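PDB 2BJ0: acetylcholine-binding protein from Bulinus truncatus, which probably binds acetylcholine and related ligands as a soluble pentameric counterpart of the ligand-binding domain of nicotinic acetylcholine receptors. Local coordinates for residues D44-V49 against I196-R201; S78-P83 against D100-S105; L50-S55 against L85-A90. All coordinates share one frame; numbering follows the deposited sequence.

Contact 1. Residues D44-V49 against I196-R201; sequences DQVEVV and ITFAFR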
loop_
_atom_site.group_PDB
_atom_site.type_symbol
_atom_site.label_atom_id
_atom_site.label_comp_id
_atom_site.label_asym_id
_atom_site.label_seq_id
_atom_site.Cartn_x
_atom_site.Cartn_y
_atom_site.Cartn_z
ATOM N N ASP A 44 -6.785 -26.124 -3.307
ATOM C CA ASP A 44 -7.470 -25.963 -4.591
ATOM C C ASP A 44 -7.471 -24.514 -5.074
ATOM O O ASP A 44 -8.526 -23.963 -5.351
ATOM C CB ASP A 44 -8.901 -26.469 -4.485
ATOM C CG ASP A 44 -9.001 -27.956 -4.717
ATOM O OD1 ASP A 44 -8.057 -28.544 -5.305
ATOM O OD2 ASP A 44 -9.989 -28.615 -4.344
ATOM N N GLN A 45 -6.278 -23.911 -5.136
ATOM C CA GLN A 45 -6.110 -22.544 -5.587
ATOM C C GLN A 45 -4.995 -22.454 -6.615
ATOM O O GLN A 45 -3.967 -23.144 -6.512
ATOM C CB GLN A 45 -5.821 -21.608 -4.394
ATOM C CG GLN A 45 -6.988 -21.549 -3.419
ATOM C CD GLN A 45 -6.671 -20.755 -2.146
ATOM O OE1 GLN A 45 -5.642 -20.093 -2.073
ATOM N NE2 GLN A 45 -7.565 -20.838 -1.146
ATOM N N VAL A 46 -5.204 -21.573 -7.592
ATOM C CA VAL A 46 -4.308 -21.383 -8.752
ATOM C C VAL A 46 -4.017 -19.908 -8.892
ATOM O O VAL A 46 -4.916 -19.091 -8.678
ATOM C CB VAL A 46 -4.990 -21.885 -10.063
ATOM C CG1 VAL A 46 -4.186 -21.484 -11.282
ATOM C CG2 VAL A 46 -5.114 -23.417 -10.003
ATOM N N GLU A 47 -2.762 -19.571 -9.190
ATOM C CA GLU A 47 -2.338 -18.192 -9.447
ATOM C C GLU A 47 -1.688 -18.223 -10.807
ATOM O O GLU A 47 -0.846 -19.063 -11.079
ATOM C CB GLU A 47 -1.269 -17.685 -8.440
ATOM C CG GLU A 47 -1.709 -17.412 -7.021
ATOM C CD GLU A 47 -0.720 -16.503 -6.264
ATOM O OE1 GLU A 47 0.468 -16.391 -6.664
ATOM O OE2 GLU A 47 -1.137 -15.873 -5.265
ATOM N N VAL A 48 -2.092 -17.293 -11.655
ATOM C CA VAL A 48 -1.578 -17.180 -13.001
ATOM C C VAL A 48 -1.001 -15.786 -13.185
ATOM O O VAL A 48 -1.366 -14.865 -12.469
ATOM C CB VAL A 48 -2.717 -17.393 -14.070
ATOM C CG1 VAL A 48 -3.335 -18.770 -13.948
ATOM C CG2 VAL A 48 -3.772 -16.324 -13.969
ATOM N N VAL A 49 -0.080 -15.644 -14.139
ATOM C CA VAL A 49 0.212 -14.336 -14.729
ATOM C C VAL A 49 -0.539 -14.192 -16.050
ATOM O O VAL A 49 -0.445 -15.048 -16.936
ATOM C CB VAL A 49 1.704 -14.129 -14.921
ATOM C CG1 VAL A 49 1.994 -12.769 -15.595
ATOM C CG2 VAL A 49 2.401 -14.198 -13.568
ATOM N N ILE A 196 -12.463 -17.065 -19.477
ATOM C CA ILE A 196 -11.332 -17.845 -19.940
ATOM C C ILE A 196 -11.376 -19.248 -19.352
ATOM O O ILE A 196 -11.511 -19.409 -18.149
ATOM C CB ILE A 196 -9.988 -17.168 -19.591
ATOM C CG1 ILE A 196 -9.931 -15.762 -20.179
ATOM C CG2 ILE A 196 -8.833 -17.982 -20.125
ATOM C CD1 ILE A 196 -8.855 -14.920 -19.543
ATOM N N THR A 197 -11.263 -20.257 -20.208
ATOM C CA THR A 197 -11.198 -21.636 -19.770
ATOM C C THR A 197 -9.863 -22.218 -20.241
ATOM O O THR A 197 -9.507 -22.089 -21.406
ATOM C CB THR A 197 -12.398 -22.436 -20.351
ATOM O OG1 THR A 197 -13.622 -21.896 -19.820
ATOM C CG2 THR A 197 -12.391 -23.844 -19.822
ATOM N N PHE A 198 -9.106 -22.805 -19.322
ATOM C CA PHE A 198 -7.872 -23.447 -19.688
ATOM C C PHE A 198 -7.719 -24.777 -18.971
ATOM O O PHE A 198 -8.341 -25.010 -17.925
ATOM C CB PHE A 198 -6.651 -22.508 -19.526
ATOM C CG PHE A 198 -6.360 -22.104 -18.100
ATOM C CD1 PHE A 198 -7.003 -21.015 -17.528
ATOM C CD2 PHE A 198 -5.427 -22.811 -17.344
ATOM C CE1 PHE A 198 -6.716 -20.648 -16.201
ATOM C CE2 PHE A 198 -5.137 -22.444 -16.000
ATOM C CZ PHE A 198 -5.784 -21.377 -15.453
ATOM N N ALA A 199 -6.954 -25.678 -19.588
ATOM C CA ALA A 199 -6.591 -26.935 -18.989
ATOM C C ALA A 199 -5.088 -26.976 -18.843
ATOM O O ALA A 199 -4.372 -26.585 -19.741
ATOM C CB ALA A 199 -7.059 -28.100 -19.876
ATOM N N PHE A 200 -4.613 -27.451 -17.703
ATOM C CA PHE A 200 -3.186 -27.575 -17.467
ATOM C C PHE A 200 -2.873 -28.795 -16.603
ATOM O O PHE A 200 -3.734 -29.286 -15.891
ATOM C CB PHE A 200 -2.642 -26.283 -16.810
ATOM C CG PHE A 200 -2.909 -26.172 -15.321
ATOM C CD1 PHE A 200 -4.175 -25.866 -14.847
ATOM C CD2 PHE A 200 -1.871 -26.324 -14.407
ATOM C CE1 PHE A 200 -4.407 -25.761 -13.481
ATOM C CE2 PHE A 200 -2.090 -26.207 -13.048
ATOM C CZ PHE A 200 -3.353 -25.931 -12.583
ATOM N N ARG A 201 -1.628 -29.253 -16.618
ATOM C CA ARG A 201 -1.241 -30.382 -15.789
ATOM C C ARG A 201 0.178 -30.173 -15.247
ATOM O O ARG A 201 0.880 -29.315 -15.736
ATOM C CB ARG A 201 -1.357 -31.687 -16.599
ATOM C CG ARG A 201 -0.438 -31.731 -17.817
ATOM C CD ARG A 201 -0.236 -33.117 -18.446
ATOM N NE ARG A 201 0.690 -33.023 -19.580
ATOM C CZ ARG A 201 0.503 -33.625 -20.752
ATOM N NH1 ARG A 201 -0.584 -34.361 -20.965
ATOM N NH2 ARG A 201 1.389 -33.464 -21.724
#

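Contact 2. Residues S78-P83 against D100-S105; sequences SKMWTP and DRVVVS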
loop_
_atom_site.group_PDB
_atom_site.type_symbol
_atom_site.label_atom_id
_atom_site.label_comp_id
_atom_site.label_asym_id
_atom_site.label_seq_id
_atom_site.Cartn_x
_atom_site.Cartn_y
_atom_site.Cartn_z
ATOM N N SER A 78 -4.319 7.294 -14.748
ATOM C CA SER A 78 -5.091 8.259 -13.975
ATOM C C SER A 78 -5.601 9.446 -14.809
ATOM O O SER A 78 -6.427 10.213 -14.328
ATOM C CB SER A 78 -4.227 8.809 -12.842
ATOM O OG SER A 78 -3.128 9.496 -13.408
ATOM N N LYS A 79 -5.111 9.614 -16.038
ATOM C CA LYS A 79 -5.477 10.769 -16.874
ATOM C C LYS A 79 -6.785 10.600 -17.663
ATOM O O LYS A 79 -7.282 11.559 -18.228
ATOM C CB LYS A 79 -4.340 11.127 -17.836
ATOM C CG LYS A 79 -3.096 11.638 -17.079
ATOM C CD LYS A 79 -3.455 12.830 -16.235
ATOM C CE LYS A 79 -2.545 12.927 -15.008
ATOM N NZ LYS A 79 -3.000 14.035 -14.130
ATOM N N MET A 80 -7.337 9.401 -17.700
ATOM C CA MET A 80 -8.598 9.202 -18.429
ATOM C C MET A 80 -9.425 8.083 -17.831
ATOM O O MET A 80 -8.931 7.335 -16.995
ATOM C CB MET A 80 -8.296 8.906 -19.889
ATOM C CG MET A 80 -7.530 7.635 -20.067
ATOM S SD MET A 80 -7.520 7.113 -21.799
ATOM C CE MET A 80 -6.308 8.299 -22.377
ATOM N N TRP A 81 -10.693 7.991 -18.217
ATOM C CA TRP A 81 -11.493 6.854 -17.832
ATOM C C TRP A 81 -10.858 5.611 -18.435
ATOM O O TRP A 81 -10.429 5.637 -19.599
ATOM C CB TRP A 81 -12.901 7.023 -18.382
ATOM C CG TRP A 81 -13.801 5.880 -18.069
ATOM C CD1 TRP A 81 -14.598 5.757 -16.985
ATOM C CD2 TRP A 81 -13.998 4.697 -18.856
ATOM N NE1 TRP A 81 -15.287 4.571 -17.040
ATOM C CE2 TRP A 81 -14.921 3.895 -18.175
ATOM C CE3 TRP A 81 -13.454 4.218 -20.068
ATOM C CZ2 TRP A 81 -15.355 2.650 -18.669
ATOM C CZ3 TRP A 81 -13.887 2.983 -20.569
ATOM C CH2 TRP A 81 -14.823 2.219 -19.868
ATOM N N THR A 82 -10.820 4.529 -17.650
ATOM C CA THR A 82 -10.412 3.198 -18.126
ATOM C C THR A 82 -11.423 2.190 -17.601
ATOM O O THR A 82 -12.108 2.436 -16.594
ATOM C CB THR A 82 -8.972 2.799 -17.664
ATOM O OG1 THR A 82 -8.880 2.916 -16.239
ATOM C CG2 THR A 82 -7.914 3.786 -18.207
ATOM N N PRO A 83 -11.584 1.069 -18.302
ATOM C CA PRO A 83 -12.613 0.091 -17.905
ATOM C C PRO A 83 -12.412 -0.410 -16.476
ATOM O O PRO A 83 -11.292 -0.718 -16.090
ATOM C CB PRO A 83 -12.391 -1.054 -18.901
ATOM C CG PRO A 83 -11.895 -0.346 -20.146
ATOM C CD PRO A 83 -10.902 0.678 -19.562
ATOM N N ASP A 100 1.510 1.340 -15.225
ATOM C CA ASP A 100 0.075 1.586 -15.421
ATOM C C ASP A 100 -0.179 2.763 -16.357
ATOM O O ASP A 100 -0.448 3.882 -15.915
ATOM C CB ASP A 100 -0.611 1.799 -14.072
ATOM C CG ASP A 100 -2.013 1.239 -14.035
ATOM O OD1 ASP A 100 -2.415 0.530 -14.995
ATOM O OD2 ASP A 100 -2.787 1.456 -13.079
ATOM N N ARG A 101 -0.104 2.488 -17.661
ATOM C CA ARG A 101 -0.202 3.497 -18.676
ATOM C C ARG A 101 -1.029 2.978 -19.847
ATOM O O ARG A 101 -1.046 1.790 -20.094
ATOM C CB ARG A 101 1.169 3.818 -19.210
ATOM C CG ARG A 101 2.059 4.579 -18.283
ATOM C CD ARG A 101 3.222 5.188 -19.016
ATOM N NE ARG A 101 3.586 6.450 -18.396
ATOM C CZ ARG A 101 3.564 7.636 -18.972
ATOM N NH1 ARG A 101 3.213 7.802 -20.224
ATOM N NH2 ARG A 101 3.933 8.682 -18.268
ATOM N N VAL A 102 -1.709 3.882 -20.544
ATOM C CA VAL A 102 -2.433 3.540 -21.791
ATOM C C VAL A 102 -1.708 4.211 -22.950
ATOM O O VAL A 102 -0.857 5.117 -22.732
ATOM C CB VAL A 102 -3.921 3.994 -21.759
ATOM C CG1 VAL A 102 -4.663 3.382 -20.561
ATOM C CG2 VAL A 102 -4.042 5.505 -21.725
ATOM N N VAL A 103 -2.024 3.779 -24.170
ATOM C CA VAL A 103 -1.504 4.386 -25.387
ATOM C C VAL A 103 -2.655 4.782 -26.278
ATOM O O VAL A 103 -3.498 3.953 -26.620
ATOM C CB VAL A 103 -0.596 3.442 -26.174
ATOM C CG1 VAL A 103 -0.190 4.096 -27.507
ATOM C CG2 VAL A 103 0.639 3.029 -25.337
ATOM N N VAL A 104 -2.673 6.067 -26.620
ATOM C CA VAL A 104 -3.719 6.697 -27.403
ATOM C C VAL A 104 -3.169 6.911 -28.815
ATOM O O VAL A 104 -2.079 7.454 -28.978
ATOM C CB VAL A 104 -4.104 8.069 -26.798
ATOM C CG1 VAL A 104 -5.250 8.674 -27.525
ATOM C CG2 VAL A 104 -4.426 7.935 -25.327
ATOM N N SER A 105 -3.929 6.452 -29.808
ATOM C CA SER A 105 -3.584 6.581 -31.224
ATOM C C SER A 105 -4.172 7.840 -31.812
ATOM O O SER A 105 -5.065 8.433 -31.214
ATOM C CB SER A 105 -4.135 5.389 -31.993
ATOM O OG SER A 105 -3.513 4.200 -31.540
#

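Contact 3. Residues L50-S55 against L85-A90; sequences LWTQAS and LSFYNA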
loop_
_atom_site.group_PDB
_atom_site.type_symbol
_atom_site.label_atom_id
_atom_site.label_comp_id
_atom_site.label_asym_id
_atom_site.label_seq_id
_atom_site.Cartn_x
_atom_site.Cartn_y
_atom_site.Cartn_z
ATOM N N LEU A 50 -1.249 -13.078 -16.176
ATOM C CA LEU A 50 -2.182 -12.849 -17.269
ATOM C C LEU A 50 -2.013 -11.414 -17.767
ATOM O O LEU A 50 -2.057 -10.460 -16.965
ATOM C CB LEU A 50 -3.603 -13.066 -16.734
ATOM C CG LEU A 50 -4.817 -12.936 -17.664
ATOM C CD1 LEU A 50 -4.892 -14.123 -18.661
ATOM C CD2 LEU A 50 -6.116 -12.825 -16.868
ATOM N N TRP A 51 -1.781 -11.238 -19.073
ATOM C CA TRP A 51 -1.972 -9.924 -19.682
ATOM C C TRP A 51 -3.386 -9.833 -20.201
ATOM O O TRP A 51 -3.850 -10.766 -20.849
ATOM C CB TRP A 51 -1.036 -9.722 -20.868
ATOM C CG TRP A 51 0.414 -9.852 -20.589
ATOM C CD1 TRP A 51 1.036 -10.061 -19.361
ATOM C CD2 TRP A 51 1.464 -9.752 -21.554
ATOM N NE1 TRP A 51 2.404 -10.083 -19.532
ATOM C CE2 TRP A 51 2.696 -9.895 -20.859
ATOM C CE3 TRP A 51 1.497 -9.556 -22.947
ATOM C CZ2 TRP A 51 3.927 -9.865 -21.509
ATOM C CZ3 TRP A 51 2.743 -9.515 -23.592
ATOM C CH2 TRP A 51 3.927 -9.662 -22.867
ATOM N N THR A 52 -4.057 -8.722 -19.895
ATOM C CA THR A 52 -5.376 -8.376 -20.404
ATOM C C THR A 52 -5.134 -7.294 -21.415
ATOM O O THR A 52 -4.554 -6.283 -21.076
ATOM C CB THR A 52 -6.287 -7.805 -19.290
ATOM O OG1 THR A 52 -6.697 -8.867 -18.427
ATOM C CG2 THR A 52 -7.648 -7.318 -19.868
ATOM N N GLN A 53 -5.553 -7.504 -22.660
ATOM C CA GLN A 53 -5.332 -6.508 -23.685
ATOM C C GLN A 53 -6.654 -5.861 -23.972
ATOM O O GLN A 53 -7.482 -6.460 -24.645
ATOM C CB GLN A 53 -4.759 -7.145 -24.967
ATOM C CG GLN A 53 -3.592 -8.091 -24.729
ATOM C CD GLN A 53 -3.030 -8.738 -26.000
ATOM O OE1 GLN A 53 -1.885 -9.167 -26.003
ATOM N NE2 GLN A 53 -3.832 -8.807 -27.069
ATOM N N ALA A 54 -6.868 -4.657 -23.442
ATOM C CA ALA A 54 -8.150 -3.995 -23.561
ATOM C C ALA A 54 -8.066 -2.818 -24.521
ATOM O O ALA A 54 -7.169 -1.976 -24.395
ATOM C CB ALA A 54 -8.632 -3.504 -22.194
ATOM N N SER A 55 -8.997 -2.733 -25.472
ATOM C CA SER A 55 -9.049 -1.535 -26.293
ATOM C C SER A 55 -10.436 -0.972 -26.476
ATOM O O SER A 55 -11.437 -1.695 -26.426
ATOM C CB SER A 55 -8.306 -1.692 -27.621
ATOM O OG SER A 55 -8.556 -2.940 -28.211
ATOM N N LEU A 85 -12.659 -3.286 -15.154
ATOM C CA LEU A 85 -12.669 -4.750 -15.237
ATOM C C LEU A 85 -12.313 -5.376 -13.904
ATOM O O LEU A 85 -11.335 -4.975 -13.263
ATOM C CB LEU A 85 -11.681 -5.252 -16.285
ATOM C CG LEU A 85 -11.947 -4.790 -17.713
ATOM C CD1 LEU A 85 -10.726 -5.141 -18.505
ATOM C CD2 LEU A 85 -13.219 -5.442 -18.275
ATOM N N SER A 86 -13.134 -6.316 -13.468
ATOM C CA SER A 86 -12.836 -7.088 -12.289
ATOM C C SER A 86 -12.837 -8.543 -12.682
ATOM O O SER A 86 -13.545 -8.961 -13.640
ATOM C CB SER A 86 -13.866 -6.840 -11.168
ATOM O OG SER A 86 -13.866 -5.478 -10.727
ATOM N N PHE A 87 -12.057 -9.318 -11.953
ATOM C CA PHE A 87 -12.137 -10.769 -12.029
ATOM C C PHE A 87 -13.189 -11.219 -11.037
ATOM O O PHE A 87 -12.956 -11.194 -9.815
ATOM C CB PHE A 87 -10.802 -11.401 -11.703
ATOM C CG PHE A 87 -9.708 -11.016 -12.663
ATOM C CD1 PHE A 87 -9.568 -11.673 -13.872
ATOM C CD2 PHE A 87 -8.799 -10.008 -12.340
ATOM C CE1 PHE A 87 -8.563 -11.322 -14.770
ATOM C CE2 PHE A 87 -7.788 -9.650 -13.250
ATOM C CZ PHE A 87 -7.674 -10.317 -14.462
ATOM N N TYR A 88 -14.336 -11.642 -11.560
ATOM C CA TYR A 88 -15.494 -12.001 -10.758
ATOM C C TYR A 88 -15.229 -13.155 -9.794
ATOM O O TYR A 88 -15.879 -13.240 -8.741
ATOM C CB TYR A 88 -16.673 -12.322 -11.681
ATOM C CG TYR A 88 -17.500 -11.099 -12.022
ATOM C CD1 TYR A 88 -16.980 -10.058 -12.808
ATOM C CD2 TYR A 88 -18.794 -10.957 -11.500
ATOM C CE1 TYR A 88 -17.749 -8.915 -13.096
ATOM C CE2 TYR A 88 -19.573 -9.835 -11.771
ATOM C CZ TYR A 88 -19.058 -8.820 -12.569
ATOM O OH TYR A 88 -19.870 -7.710 -12.797
ATOM N N ASN A 89 -14.304 -14.046 -10.148
ATOM C CA ASN A 89 -14.015 -15.186 -9.294
ATOM C C ASN A 89 -12.656 -15.072 -8.594
ATOM O O ASN A 89 -12.092 -16.058 -8.174
ATOM C CB ASN A 89 -14.143 -16.520 -10.048
ATOM C CG ASN A 89 -13.171 -16.669 -11.218
ATOM O OD1 ASN A 89 -12.857 -15.725 -11.957
ATOM N ND2 ASN A 89 -12.714 -17.900 -11.412
ATOM N N ALA A 90 -12.129 -13.866 -8.503
ATOM C CA ALA A 90 -10.827 -13.683 -7.868
ATOM C C ALA A 90 -10.992 -13.848 -6.371
ATOM O O ALA A 90 -12.047 -13.520 -5.804
ATOM C CB ALA A 90 -10.256 -12.320 -8.181
#

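Contact 1. Residues D44-V49 against I196-R201
Val46 and Val48 send their methyl groups toward the rings of Phe198 and Phe200, and in each pairing it is the far end of the ring, CZ, that does the touching. Val48 and Phe198 approach from opposite directions: Val48 CG1 stops 3.9 Å from Phe198 CZ, at an oblique angle to the ring. Val46 puts one branch on each phenylalanine. Its CG1 lies near the plane of the Phe198 ring, at the edge, a looser approach of 4.5 Å to Phe198 CZ. Its CG2 comes obliquely to Phe200, 4.0 Å from Phe200 CZ, as the two side chains slide past each other in opposite directions. Both phenylalanines hold CG between their own backbone N and carbonyl carbon (chi1 65° for Phe198, 79° for Phe200), which sends the rings out from strand 196-201 toward the valines. The strands belong to different sheets of the immunoglobulin-like beta sandwich, 45-49 to the mixed sheet and 196-201 to the antiparallel one. Their axes are 11.8 Å apart at closest approach and run at 106°, nearly square to each other, so the gap is bridged by side chains with no hydrogen bond across it. Further apolar groups close in on the rings: Phe198 also packs on Cys135, a partner in the Cys122-Cys135 disulfide, and on Leu172, while Phe200 makes an edge-to-face contact with Phe170. Glu47, between the two valines in sequence, is engaged elsewhere, in salt bridges to Arg117 and Arg119.

Contact 2. Residues S78-P83 against D100-S105
Met80 and Thr82 lie on an extended piece of loop that follows the last residues, Ser78 and Lys79, of a 3-10 segment, and they face Val102 and Val104 on strand 101-105. The backbones stay well apart, with the CA atoms of Thr82 and Val102, the nearest pair, 8.8 Å from each other. No hydrogen bond joins the two segments, so methyl groups and a thioether fill the gap. Met80 and Val102 carry most of the contact. The methionine chain runs out straight at chi2 (167°) and then bends at chi3 (76°), and this bend lays the terminal methyl against both valines at once. Met80 CE meets Val104 CG2 tip to tip at 3.5 Å, the tightest approach here. The same methyl is 3.7 Å from Val102 CG2, and the sulfur touches that branch too, with Met80 SD 3.8 Å from Val102 CG2; against this valine the methionine comes in at a slant. Val102 divides its branches between two partners: while CG2 receives Met80, CG1 meets Thr82 CG2 at 4.0 Å. The threonine thus offers its methyl to the contact, with its OG1 set between its own backbone N and carbonyl carbon. The contact packs the loop between strands 72-76 and 85-87 onto the mixed sheet of the immunoglobulin-like sandwich. Strand 101-105 is held edge to edge between strand 72-76, through backbone hydrogen bonds such as Val102 with Leu75, and strand 109-121, through Val103 with Ile111. Val110 of the latter strand packs on both Met80 and Val102. The loop is tied in turn to helix 4-12 by a hydrogen bond from Thr11 to the carbonyl of Lys79, while Trp81 packs on Phe149 of strand 149-153 and sets its ring edge-to-face with Trp56.

Contact 3. Residues L50-S55 against L85-A90
Phe87 reaches across to Leu50 and Thr52, and its side chain can be followed outward atom by atom. CB points toward strand 50-55, and CG sits opposite the carbonyl carbon, beside the backbone N (chi1 -62°), which carries the ring toward that strand. CB and CG themselves serve as the stem; the touching begins farther out. CE1 meets one methyl of Leu50, with Phe87 CE1 3.6 Å from Leu50 CD2. CZ, at the end of the ring, shares that methyl, Phe87 CZ lying 3.8 Å from Leu50 CD2, and also comes to 4.3 Å from Thr52 OG1, a looser van der Waals approach. Both partners reach the ring obliquely, and Leu50 and Phe87 slide past one another in opposite directions. The Phe87 side chain also packs on Val118, Ile137, Val139 and Pro94. Two residues back, Leu85 crosses Thr52 at a slant, its CD1 4.0 Å from Thr52 CG2, so the threonine turns its methyl to the leucine and its hydroxyl side to the phenylalanine. Strands 50-55 and 85-87 run roughly antiparallel (152°) with their axes 11.2 Å apart, and side chains alone span that distance. Phe87 then opens a type I turn, closed by a bond of 3.1 Å from Ala90 N to Phe87 O. This is core packing between the facing sheets of the beta sandwich. Next to its residues in sequence, Tyr88 meets Trp142 of its own chain and Trp51 meets Trp142 of a neighbouring subunit edge-to-face, consistent with the aromatic agonist site between subunits in the nicotinic receptor family.

How the contacts relate
Contacts 1 and 3 share strand 45-57 and follow each other along it, their centres about 14 Å apart; they meet where Ile196 CD1 lies 4.1 Å from Leu50 CD1, so the two packings touch. Contact 2 adjoins contact 3 in sequence, Pro83 being followed closely by Leu85, and their centres are about 15 Å apart. Contacts 1 and 2 lie on opposite sides of the chain's centre, about 28 Å between centres and about 14 Å between nearest atoms, with contact 3 close to the middle. Contact 3 borders the probable ligand site: Gln53, on its strand, packs on Cys186 of a neighbouring subunit, one half of the vicinal disulfide.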